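Local structure of putative NAD-dependent epimerase/dehydratase (Bacillus halodurans, 3E8X) at residues 29-42 and 56-68. The protein binds NADP and is probably an atypical short-chain dehydrogenase/reductase, perhaps an NAD(P)-dependent epimerase or dehydratase, its substrate unknown. Residues are numbered along the deposited sequence; the frame is centred on the assembly and turned at random. Where two conformers were deposited one is given.
With NAP (NADP nicotinamide-adenine-dinucleotide phosphate), chain B.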
loop_
_atom_site.group_PDB
_atom_site.type_symbol
_atom_site.label_atom_id
_atom_site.label_comp_id
_atom_site.label_asym_id
_atom_site.label_seq_id
_atom_site.Cartn_x
_atom_site.Cartn_y
_atom_site.Cartn_z
ATOM N N ALA A 29 -15.245 -2.148 15.401
ATOM C CA ALA A 29 -16.625 -2.368 15.868
ATOM C C ALA A 29 -17.297 -1.126 16.545
ATOM O O ALA A 29 -18.548 -1.077 16.680
ATOM C CB ALA A 29 -16.733 -3.642 16.775
ATOM N N ASN A 30 -16.483 -0.163 16.965
ATOM C CA ASN A 30 -16.996 1.089 17.529
ATOM C C ASN A 30 -17.325 2.181 16.498
ATOM O O ASN A 30 -17.835 3.244 16.880
ATOM C CB ASN A 30 -16.040 1.651 18.589
ATOM C CG ASN A 30 -16.748 2.609 19.564
ATOM O OD1 ASN A 30 -17.849 2.317 20.057
ATOM N ND2 ASN A 30 -16.115 3.752 19.840
ATOM N N GLY A 31 -17.064 1.904 15.217
ATOM C CA GLY A 31 -17.393 2.821 14.144
ATOM C C GLY A 31 -18.899 2.849 13.844
ATOM O O GLY A 31 -19.645 2.036 14.353
ATOM N N LYS A 32 -19.312 3.797 13.017
ATOM C CA LYS A 32 -20.720 4.108 12.800
ATOM C C LYS A 32 -21.412 2.984 12.030
ATOM O O LYS A 32 -22.422 2.460 12.502
ATOM C CB LYS A 32 -20.869 5.451 12.073
ATOM C CG LYS A 32 -20.335 6.652 12.847
ATOM C CD LYS A 32 -19.953 7.846 11.923
ATOM C CE LYS A 32 -18.858 8.708 12.505
ATOM N NZ LYS A 32 -17.839 8.999 11.458
ATOM N N VAL A 33 -20.844 2.557 10.900
ATOM C CA VAL A 33 -21.329 1.362 10.207
ATOM C C VAL A 33 -21.307 0.101 11.093
ATOM O O VAL A 33 -22.315 -0.601 11.200
ATOM C CB VAL A 33 -20.579 1.094 8.889
ATOM C CG1 VAL A 33 -21.049 -0.246 8.235
ATOM C CG2 VAL A 33 -20.784 2.239 7.908
ATOM N N ALA A 34 -20.183 -0.144 11.753
ATOM C CA ALA A 34 -19.980 -1.334 12.577
ATOM C C ALA A 34 -20.974 -1.473 13.686
ATOM O O ALA A 34 -21.452 -2.587 13.990
ATOM C CB ALA A 34 -18.590 -1.356 13.144
ATOM N N ARG A 35 -21.288 -0.351 14.320
ATOM C CA ARG A 35 -22.269 -0.361 15.352
ATOM C C ARG A 35 -23.620 -0.871 14.863
ATOM O O ARG A 35 -24.196 -1.750 15.523
ATOM C CB ARG A 35 -22.437 1.032 15.936
ATOM C CG ARG A 35 -21.352 1.368 16.946
ATOM C CD ARG A 35 -21.599 2.750 17.490
ATOM N NE ARG A 35 -20.652 3.087 18.544
ATOM C CZ ARG A 35 -20.766 4.174 19.295
ATOM N NH1 ARG A 35 -21.784 5.032 19.090
ATOM N NH2 ARG A 35 -19.885 4.410 20.272
ATOM N N TYR A 36 -24.153 -0.291 13.772
ATOM C CA TYR A 36 -25.348 -0.857 13.135
ATOM C C TYR A 36 -25.191 -2.323 12.743
ATOM O O TYR A 36 -26.119 -3.142 12.951
ATOM C CB TYR A 36 -25.811 -0.022 11.944
ATOM C CG TYR A 36 -26.059 1.413 12.278
ATOM C CD1 TYR A 36 -26.537 1.776 13.548
ATOM C CD2 TYR A 36 -25.831 2.412 11.343
ATOM C CE1 TYR A 36 -26.740 3.105 13.904
ATOM C CE2 TYR A 36 -26.065 3.739 11.661
ATOM C CZ TYR A 36 -26.537 4.081 12.954
ATOM O OH TYR A 36 -26.778 5.393 13.332
ATOM N N LEU A 37 -24.039 -2.654 12.153
ATOM C CA LEU A 37 -23.729 -4.032 11.809
ATOM C C LEU A 37 -23.845 -5.036 12.979
ATOM O O LEU A 37 -24.300 -6.155 12.775
ATOM C CB LEU A 37 -22.328 -4.127 11.185
ATOM C CG LEU A 37 -21.886 -5.465 10.587
ATOM C CD1 LEU A 37 -22.901 -6.003 9.527
ATOM C CD2 LEU A 37 -20.456 -5.362 10.072
ATOM N N LEU A 38 -23.480 -4.653 14.199
ATOM C CA LEU A 38 -23.631 -5.584 15.327
ATOM C C LEU A 38 -25.083 -6.056 15.472
ATOM O O LEU A 38 -25.371 -7.240 15.630
ATOM C CB LEU A 38 -23.153 -4.945 16.647
ATOM C CG LEU A 38 -21.649 -4.571 16.710
ATOM C CD1 LEU A 38 -21.310 -3.725 17.899
ATOM C CD2 LEU A 38 -20.741 -5.842 16.617
ATOM N N SER A 39 -26.001 -5.108 15.395
ATOM C CA SER A 39 -27.413 -5.402 15.473
ATOM C C SER A 39 -27.931 -6.202 14.273
ATOM O O SER A 39 -28.683 -7.136 14.422
ATOM C CB SER A 39 -28.194 -4.086 15.627
ATOM O OG SER A 39 -29.581 -4.334 15.680
ATOM N N GLU A 40 -27.494 -5.842 13.080
ATOM C CA GLU A 40 -27.932 -6.565 11.892
ATOM C C GLU A 40 -27.494 -8.020 11.925
ATOM O O GLU A 40 -28.280 -8.887 11.595
ATOM C CB GLU A 40 -27.448 -5.864 10.653
ATOM C CG GLU A 40 -28.018 -4.445 10.493
ATOM C CD GLU A 40 -29.535 -4.396 10.339
ATOM O OE1 GLU A 40 -30.198 -5.411 10.001
ATOM O OE2 GLU A 40 -30.070 -3.293 10.531
ATOM N N LEU A 41 -26.265 -8.288 12.379
ATOM C CA LEU A 41 -25.730 -9.635 12.454
ATOM C C LEU A 41 -26.479 -10.452 13.516
ATOM O O LEU A 41 -26.867 -11.599 13.297
ATOM C CB LEU A 41 -24.213 -9.589 12.736
ATOM C CG LEU A 41 -23.245 -9.109 11.652
ATOM C CD1 LEU A 41 -21.868 -8.925 12.290
ATOM C CD2 LEU A 41 -23.198 -10.054 10.446
ATOM N N LYS A 42 -26.700 -9.844 14.666
ATOM C CA LYS A 42 -27.435 -10.483 15.725
ATOM C C LYS A 42 -28.826 -10.928 15.238
ATOM O O LYS A 42 -29.277 -12.064 15.480
ATOM C CB LYS A 42 -27.578 -9.506 16.893
ATOM C CG LYS A 42 -28.584 -9.954 17.877
ATOM C CD LYS A 42 -28.614 -9.124 19.117
ATOM C CE LYS A 42 -29.552 -9.774 20.114
ATOM N NZ LYS A 42 -29.513 -9.089 21.400
ATOM N N GLU A 56 -13.749 -0.021 27.872
ATOM C CA GLU A 56 -14.881 0.794 28.304
ATOM C C GLU A 56 -15.921 0.968 27.179
ATOM O O GLU A 56 -17.072 1.305 27.440
ATOM C CB GLU A 56 -14.392 2.147 28.866
ATOM C CG GLU A 56 -13.674 2.046 30.232
ATOM C CD GLU A 56 -13.259 3.407 30.804
ATOM O OE1 GLU A 56 -13.911 4.425 30.477
ATOM O OE2 GLU A 56 -12.287 3.466 31.597
ATOM N N GLN A 57 -15.519 0.686 25.932
ATOM C CA GLN A 57 -16.436 0.762 24.787
ATOM C C GLN A 57 -17.336 -0.473 24.704
ATOM O O GLN A 57 -18.389 -0.436 24.069
ATOM C CB GLN A 57 -15.665 0.917 23.483
ATOM C CG GLN A 57 -15.132 2.312 23.207
ATOM C CD GLN A 57 -14.243 2.312 21.957
ATOM O OE1 GLN A 57 -14.113 1.281 21.249
ATOM N NE2 GLN A 57 -13.624 3.453 21.678
ATOM N N GLY A 58 -16.940 -1.542 25.394
ATOM C CA GLY A 58 -17.660 -2.808 25.361
ATOM C C GLY A 58 -19.110 -2.905 25.857
ATOM O O GLY A 58 -19.947 -3.474 25.173
ATOM N N PRO A 59 -19.401 -2.395 27.064
ATOM C CA PRO A 59 -20.778 -2.456 27.549
ATOM C C PRO A 59 -21.832 -1.925 26.575
ATOM O O PRO A 59 -22.858 -2.589 26.395
ATOM C CB PRO A 59 -20.727 -1.660 28.861
ATOM C CG PRO A 59 -19.303 -1.814 29.315
ATOM C CD PRO A 59 -18.498 -1.810 28.066
ATOM N N GLU A 60 -21.590 -0.785 25.923
ATOM C CA GLU A 60 -22.591 -0.256 24.973
ATOM C C GLU A 60 -22.663 -1.046 23.680
ATOM O O GLU A 60 -23.721 -1.129 23.041
ATOM C CB GLU A 60 -22.399 1.243 24.707
ATOM C CG GLU A 60 -22.810 2.105 25.902
ATOM C CD GLU A 60 -22.887 3.593 25.583
ATOM O OE1 GLU A 60 -22.886 4.008 24.393
ATOM O OE2 GLU A 60 -22.974 4.345 26.535
ATOM N N LEU A 61 -21.536 -1.638 23.268
ATOM C CA LEU A 61 -21.569 -2.489 22.061
ATOM C C LEU A 61 -22.308 -3.801 22.320
ATOM O O LEU A 61 -23.014 -4.292 21.447
ATOM C CB LEU A 61 -20.177 -2.713 21.492
ATOM C CG LEU A 61 -19.511 -1.402 21.020
ATOM C CD1 LEU A 61 -18.211 -1.780 20.560
ATOM C CD2 LEU A 61 -20.354 -0.604 19.973
ATOM N N ARG A 62 -22.199 -4.340 23.527
ATOM C CA ARG A 62 -23.075 -5.434 23.943
ATOM C C ARG A 62 -24.575 -5.045 23.869
ATOM O O ARG A 62 -25.372 -5.840 23.402
ATOM C CB ARG A 62 -22.751 -5.899 25.366
ATOM C CG ARG A 62 -21.432 -6.543 25.543
ATOM C CD ARG A 62 -21.262 -7.112 26.962
ATOM N NE ARG A 62 -19.908 -7.649 27.164
ATOM C CZ ARG A 62 -19.521 -8.892 26.843
ATOM N NH1 ARG A 62 -20.366 -9.770 26.312
ATOM N NH2 ARG A 62 -18.274 -9.267 27.065
ATOM N N GLU A 63 -24.943 -3.833 24.317
ATOM C CA GLU A 63 -26.318 -3.318 24.214
ATOM C C GLU A 63 -26.767 -3.224 22.745
ATOM O O GLU A 63 -27.905 -3.499 22.405
ATOM C CB GLU A 63 -26.429 -1.912 24.831
ATOM C CG GLU A 63 -26.320 -1.868 26.338
ATOM C CD GLU A 63 -26.472 -0.491 26.878
ATOM O OE1 GLU A 63 -26.534 0.461 26.085
ATOM O OE2 GLU A 63 -26.531 -0.342 28.113
ATOM N N ARG A 64 -25.857 -2.841 21.881
ATOM C CA ARG A 64 -26.122 -2.732 20.420
ATOM C C ARG A 64 -26.130 -4.060 19.647
ATOM O O ARG A 64 -26.418 -4.097 18.445
ATOM C CB ARG A 64 -25.083 -1.804 19.829
ATOM C CG ARG A 64 -25.143 -0.423 20.448
ATOM C CD ARG A 64 -24.398 0.537 19.540
ATOM N NE ARG A 64 -24.532 1.911 19.979
ATOM C CZ ARG A 64 -25.520 2.715 19.642
ATOM N NH1 ARG A 64 -26.506 2.295 18.858
ATOM N NH2 ARG A 64 -25.527 3.945 20.109
ATOM N N GLY A 65 -25.819 -5.155 20.319
ATOM C CA GLY A 65 -25.872 -6.462 19.673
ATOM C C GLY A 65 -24.681 -7.407 19.778
ATOM O O GLY A 65 -24.800 -8.547 19.376
ATOM N N ALA A 66 -23.553 -6.957 20.327
ATOM C CA ALA A 66 -22.370 -7.811 20.416
ATOM C C ALA A 66 -22.562 -8.928 21.425
ATOM O O ALA A 66 -23.115 -8.712 22.530
ATOM C CB ALA A 66 -21.115 -7.002 20.753
ATOM N N SER A 67 -22.128 -10.114 21.003
ATOM C CA SER A 67 -22.144 -11.350 21.799
ATOM C C SER A 67 -20.936 -11.460 22.733
ATOM O O SER A 67 -20.991 -12.133 23.774
ATOM C CB SER A 67 -22.115 -12.577 20.854
ATOM O OG SER A 67 -23.425 -12.815 20.345
ATOM N N ASP A 68 -19.851 -10.818 22.315
ATOM C CA ASP A 68 -18.560 -10.874 23.002
ATOM C C ASP A 68 -17.777 -9.642 22.591
ATOM O O ASP A 68 -18.057 -9.055 21.566
ATOM C CB ASP A 68 -17.791 -12.162 22.644
ATOM C CG ASP A 68 -17.753 -13.172 23.797
ATOM O OD1 ASP A 68 -17.279 -12.779 24.897
ATOM O OD2 ASP A 68 -18.178 -14.349 23.609
HETATM P PA NAP B . -15.892 5.239 11.544
HETATM O O1A NAP B . -14.697 6.195 11.482
HETATM O O2A NAP B . -17.148 5.654 12.278
HETATM O O5B NAP B . -15.307 3.824 12.071
HETATM C C5B NAP B . -13.902 3.531 12.179
HETATM C C4B NAP B . -13.558 2.688 13.406
HETATM O O4B NAP B . -12.190 2.269 13.253
HETATM C C3B NAP B . -13.646 3.420 14.770
HETATM O O3B NAP B . -14.544 2.805 15.711
HETATM C C2B NAP B . -12.237 3.347 15.336
HETATM O O2B NAP B . -12.124 3.156 16.767
HETATM C C1B NAP B . -11.672 2.138 14.573
HETATM N N9A NAP B . -10.190 2.130 14.670
HETATM C C8A NAP B . -9.363 3.153 14.403
HETATM N N7A NAP B . -8.099 2.766 14.659
HETATM C C5A NAP B . -8.147 1.487 15.085
HETATM C C6A NAP B . -7.182 0.561 15.494
HETATM N N6A NAP B . -5.876 0.900 15.499
HETATM N N1A NAP B . -7.546 -0.674 15.911
HETATM C C2A NAP B . -8.836 -1.014 15.915
HETATM N N3A NAP B . -9.796 -0.149 15.530
HETATM C C4A NAP B . -9.475 1.103 15.107
HETATM O O3 NAP B . -16.308 4.907 9.996
HETATM P PN NAP B . -17.774 4.489 9.408
HETATM O O1N NAP B . -18.484 5.773 9.079
HETATM O O2N NAP B . -18.287 3.382 10.302
HETATM O O5D NAP B . -17.471 3.929 7.934
HETATM C C5D NAP B . -16.952 2.619 7.738
HETATM C C4D NAP B . -15.924 2.696 6.623
HETATM O O4D NAP B . -16.518 3.100 5.389
HETATM C C3D NAP B . -14.847 3.728 6.926
HETATM O O3D NAP B . -13.837 3.119 7.746
HETATM C C2D NAP B . -14.421 4.235 5.545
HETATM O O2D NAP B . -13.170 3.730 5.132
HETATM C C1D NAP B . -15.512 3.728 4.572
HETATM N N1N NAP B . -16.128 4.755 3.676
HETATM C C2N NAP B . -16.491 5.985 4.117
HETATM C C3N NAP B . -17.084 6.911 3.232
HETATM C C7N NAP B . -17.544 8.281 3.679
HETATM O O7N NAP B . -18.348 8.904 2.960
HETATM N N7N NAP B . -17.115 8.752 4.863
HETATM C C4N NAP B . -17.293 6.549 1.900
HETATM C C5N NAP B . -16.918 5.284 1.479
HETATM C C6N NAP B . -16.344 4.415 2.391
HETATM P P2B NAP B . -12.519 4.266 17.904
HETATM O O1X NAP B . -13.985 4.070 18.186
HETATM O O2X NAP B . -11.650 3.886 19.099
HETATM O O3X NAP B . -12.227 5.589 17.229
HETATM O O HOH W 1 -19.209 1.856 22.646
HETATM O O HOH W 2 -26.589 -8.231 22.857
#
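In the conformer given, the Gln57 amide stacks on that of Asn30 with their planes 24° apart, yet no direct hydrogen bond joins them or any other pair across the two segments. What they share is the 2'-phosphate of NADP: Asn30 ND2 donates to O1X at 2.7 Å, and Gln57 NE2, in that conformer, donates almost straight to O2X at 3.3 Å. The Asn30 amide reaches the phosphate with CG anti to the backbone N (chi1 -158°). Its rotation is fixed from the other end. Arg35 grips Asn30 OD1 side-on with NE and NH2, the NH2 bond to OD1 being 2.9 Å; both come from one face of the amide, while OD1 lies in the guanidinium plane. A water also donates to OD1 and to Gln57 O. With an alanine in place of Asn30, the phosphate would probably lose one donor and the Arg35 guanidinium this acceptor.

This is the first beta-alpha-beta unit of a Rossmann fold, with the cofactor at the N-terminal end of helix 32-43. That helix follows strand 23-27, and its first turn holds the pyrophosphate through Lys32 N and Val33 N. Leu61 CD2 packs on Arg35 CG at 3.7 Å and on Leu38 CD1, while Leu61 also touches Val52 of strand 47-52. Further along, Arg64 lies against the Arg35 chain, their guanidinium planes 15° apart. Gly65 ends helix 58-63 in a Schellman motif; a CB there would clash with Leu38 O.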